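PDB 6RMN: DNA mismatch repair protein MLH3, which takes part in DNA mismatch repair, correcting insertion-deletion loops as a component of the MutLbeta heterodimer. Local coordinates for residues P125-S130 with T183-I188. Numbering follows the deposited sequence.
Sequences PEMLTS and TVFHEI
Met127, Leu128 and the N-cap residue Pro125 pack on Val184, Phe185 and Ile188 in a buried apolar contact between the starts of two helices of the C-terminal part of MLH3. The first turn of helix 126-132, which follows strand 117-124, meets the first turns of helix 183-196, whose far end carries the zinc ligand Cys194. The two segments run nearly perpendicular, at 83° with axes 10.6 Å apart. Phe185 offers the rim of its ring rather than a face. Met127 SD lies in the ring plane, 3.6 Å from Phe185 CD1, an edge-on Met-aromatic contact. Next along the same rim, Pro125 CG approaches Phe185 CZ at 3.7 Å. With CG of Met127 anti to its carbonyl carbon (chi1 -83°), the methionine chain also runs past Ile188, its CG 4.0 Å from Ile188 CG2. Ile188 CD1 reaches the backbone of helix 126-132, 3.9 Å from Met127 O. Beside this, methyl meets methyl where Leu128 CD1 touches Val184 CG2 at 4.0 Å; Tyr138 and Val142 of helix 136-151 also pack on Val184. An alanine in place of Phe185 would probably open a gap beside Pro125 CG and leave the Met127 sulfur without its aromatic partner. Since the side chains join through carbon and sulfur alone, the association rests on shape and burial rather than on directional polar bonds.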
loop_
_atom_site.group_PDB
_atom_site.type_symbol
_atom_site.label_atom_id
_atom_site.label_comp_id
_atom_site.label_asym_id
_atom_site.label_seq_id
_atom_site.Cartn_x
_atom_site.Cartn_y
_atom_site.Cartn_z
ATOM N N PRO B 125 19.686 27.429 -27.458
ATOM C CA PRO B 125 18.429 27.307 -26.692
ATOM C C PRO B 125 18.654 27.754 -25.242
ATOM O O PRO B 125 19.803 27.796 -24.800
ATOM C CB PRO B 125 18.100 25.817 -26.786
ATOM C CG PRO B 125 19.411 25.146 -26.950
ATOM C CD PRO B 125 20.284 26.103 -27.732
ATOM N N GLU B 126 17.588 28.122 -24.525
ATOM C CA GLU B 126 17.667 28.621 -23.143
ATOM C C GLU B 126 18.427 27.690 -22.169
ATOM O O GLU B 126 19.236 28.186 -21.388
ATOM C CB GLU B 126 16.274 28.978 -22.597
ATOM C CG GLU B 126 15.666 30.209 -23.263
ATOM C CD GLU B 126 16.151 31.551 -22.739
ATOM O OE1 GLU B 126 15.406 32.189 -21.961
ATOM O OE2 GLU B 126 17.271 31.969 -23.113
ATOM N N MET B 127 18.200 26.365 -22.242
ATOM C CA MET B 127 18.886 25.352 -21.426
ATOM C C MET B 127 20.392 25.488 -21.594
ATOM O O MET B 127 21.115 25.553 -20.598
ATOM C CB MET B 127 18.547 23.940 -21.923
ATOM C CG MET B 127 17.275 23.362 -21.421
ATOM S SD MET B 127 17.050 21.812 -22.347
ATOM C CE MET B 127 15.274 21.914 -22.691
ATOM N N LEU B 128 20.857 25.477 -22.861
ATOM C CA LEU B 128 22.266 25.536 -23.212
ATOM C C LEU B 128 22.908 26.890 -22.893
ATOM O O LEU B 128 24.065 26.910 -22.479
ATOM C CB LEU B 128 22.492 25.111 -24.676
ATOM C CG LEU B 128 23.929 24.672 -25.070
ATOM C CD1 LEU B 128 24.505 23.643 -24.085
ATOM C CD2 LEU B 128 23.955 24.083 -26.465
ATOM N N THR B 129 22.152 28.002 -23.035
ATOM C CA THR B 129 22.619 29.353 -22.699
ATOM C C THR B 129 22.997 29.400 -21.225
ATOM O O THR B 129 24.069 29.902 -20.904
ATOM C CB THR B 129 21.571 30.432 -23.064
ATOM O OG1 THR B 129 21.236 30.333 -24.448
ATOM C CG2 THR B 129 22.068 31.848 -22.780
ATOM N N SER B 130 22.135 28.829 -20.347
ATOM C CA SER B 130 22.317 28.775 -18.890
ATOM C C SER B 130 23.513 27.930 -18.460
ATOM O O SER B 130 24.308 28.378 -17.635
ATOM C CB SER B 130 21.051 28.271 -18.200
ATOM O OG SER B 130 19.897 28.992 -18.604
ATOM N N THR B 183 23.370 14.292 -25.770
ATOM C CA THR B 183 23.754 13.926 -24.400
ATOM C C THR B 183 23.658 15.112 -23.425
ATOM O O THR B 183 23.196 14.930 -22.299
ATOM C CB THR B 183 25.146 13.252 -24.390
ATOM O OG1 THR B 183 25.121 12.132 -25.278
ATOM C CG2 THR B 183 25.578 12.778 -22.996
ATOM N N VAL B 184 24.063 16.320 -23.872
ATOM C CA VAL B 184 24.005 17.533 -23.048
ATOM C C VAL B 184 22.560 17.886 -22.658
ATOM O O VAL B 184 22.348 18.377 -21.558
ATOM C CB VAL B 184 24.770 18.731 -23.673
ATOM C CG1 VAL B 184 24.128 19.202 -24.984
ATOM C CG2 VAL B 184 24.908 19.884 -22.669
ATOM N N PHE B 185 21.580 17.625 -23.544
ATOM C CA PHE B 185 20.181 17.906 -23.258
ATOM C C PHE B 185 19.632 16.911 -22.227
ATOM O O PHE B 185 19.006 17.326 -21.260
ATOM C CB PHE B 185 19.350 17.965 -24.542
ATOM C CG PHE B 185 19.589 19.206 -25.361
ATOM C CD1 PHE B 185 18.976 20.403 -25.036
ATOM C CD2 PHE B 185 20.412 19.175 -26.474
ATOM C CE1 PHE B 185 19.205 21.556 -25.799
ATOM C CE2 PHE B 185 20.638 20.326 -27.239
ATOM C CZ PHE B 185 20.037 21.508 -26.893
ATOM N N HIS B 186 19.959 15.618 -22.392
ATOM C CA HIS B 186 19.638 14.505 -21.498
ATOM C C HIS B 186 20.106 14.828 -20.070
ATOM O O HIS B 186 19.314 14.745 -19.129
ATOM C CB HIS B 186 20.392 13.261 -21.989
ATOM C CG HIS B 186 19.534 12.075 -22.254
ATOM N ND1 HIS B 186 18.827 11.451 -21.236
ATOM C CD2 HIS B 186 19.348 11.392 -23.406
ATOM C CE1 HIS B 186 18.223 10.422 -21.804
ATOM N NE2 HIS B 186 18.498 10.350 -23.112
ATOM N N GLU B 187 21.390 15.237 -19.931
ATOM C CA GLU B 187 22.053 15.621 -18.680
ATOM C C GLU B 187 21.330 16.758 -17.989
ATOM O O GLU B 187 21.076 16.662 -16.786
ATOM C CB GLU B 187 23.519 15.983 -18.937
ATOM C CG GLU B 187 24.408 14.776 -19.217
ATOM C CD GLU B 187 25.819 15.031 -19.730
ATOM O OE1 GLU B 187 26.201 16.210 -19.918
ATOM O OE2 GLU B 187 26.544 14.034 -19.948
ATOM N N ILE B 188 20.945 17.807 -18.750
ATOM C CA ILE B 188 20.196 18.948 -18.211
ATOM C C ILE B 188 18.816 18.510 -17.673
ATOM O O ILE B 188 18.458 18.889 -16.554
ATOM C CB ILE B 188 20.111 20.144 -19.207
ATOM C CG1 ILE B 188 21.536 20.701 -19.528
ATOM C CG2 ILE B 188 19.217 21.257 -18.662
ATOM C CD1 ILE B 188 21.625 21.658 -20.740
#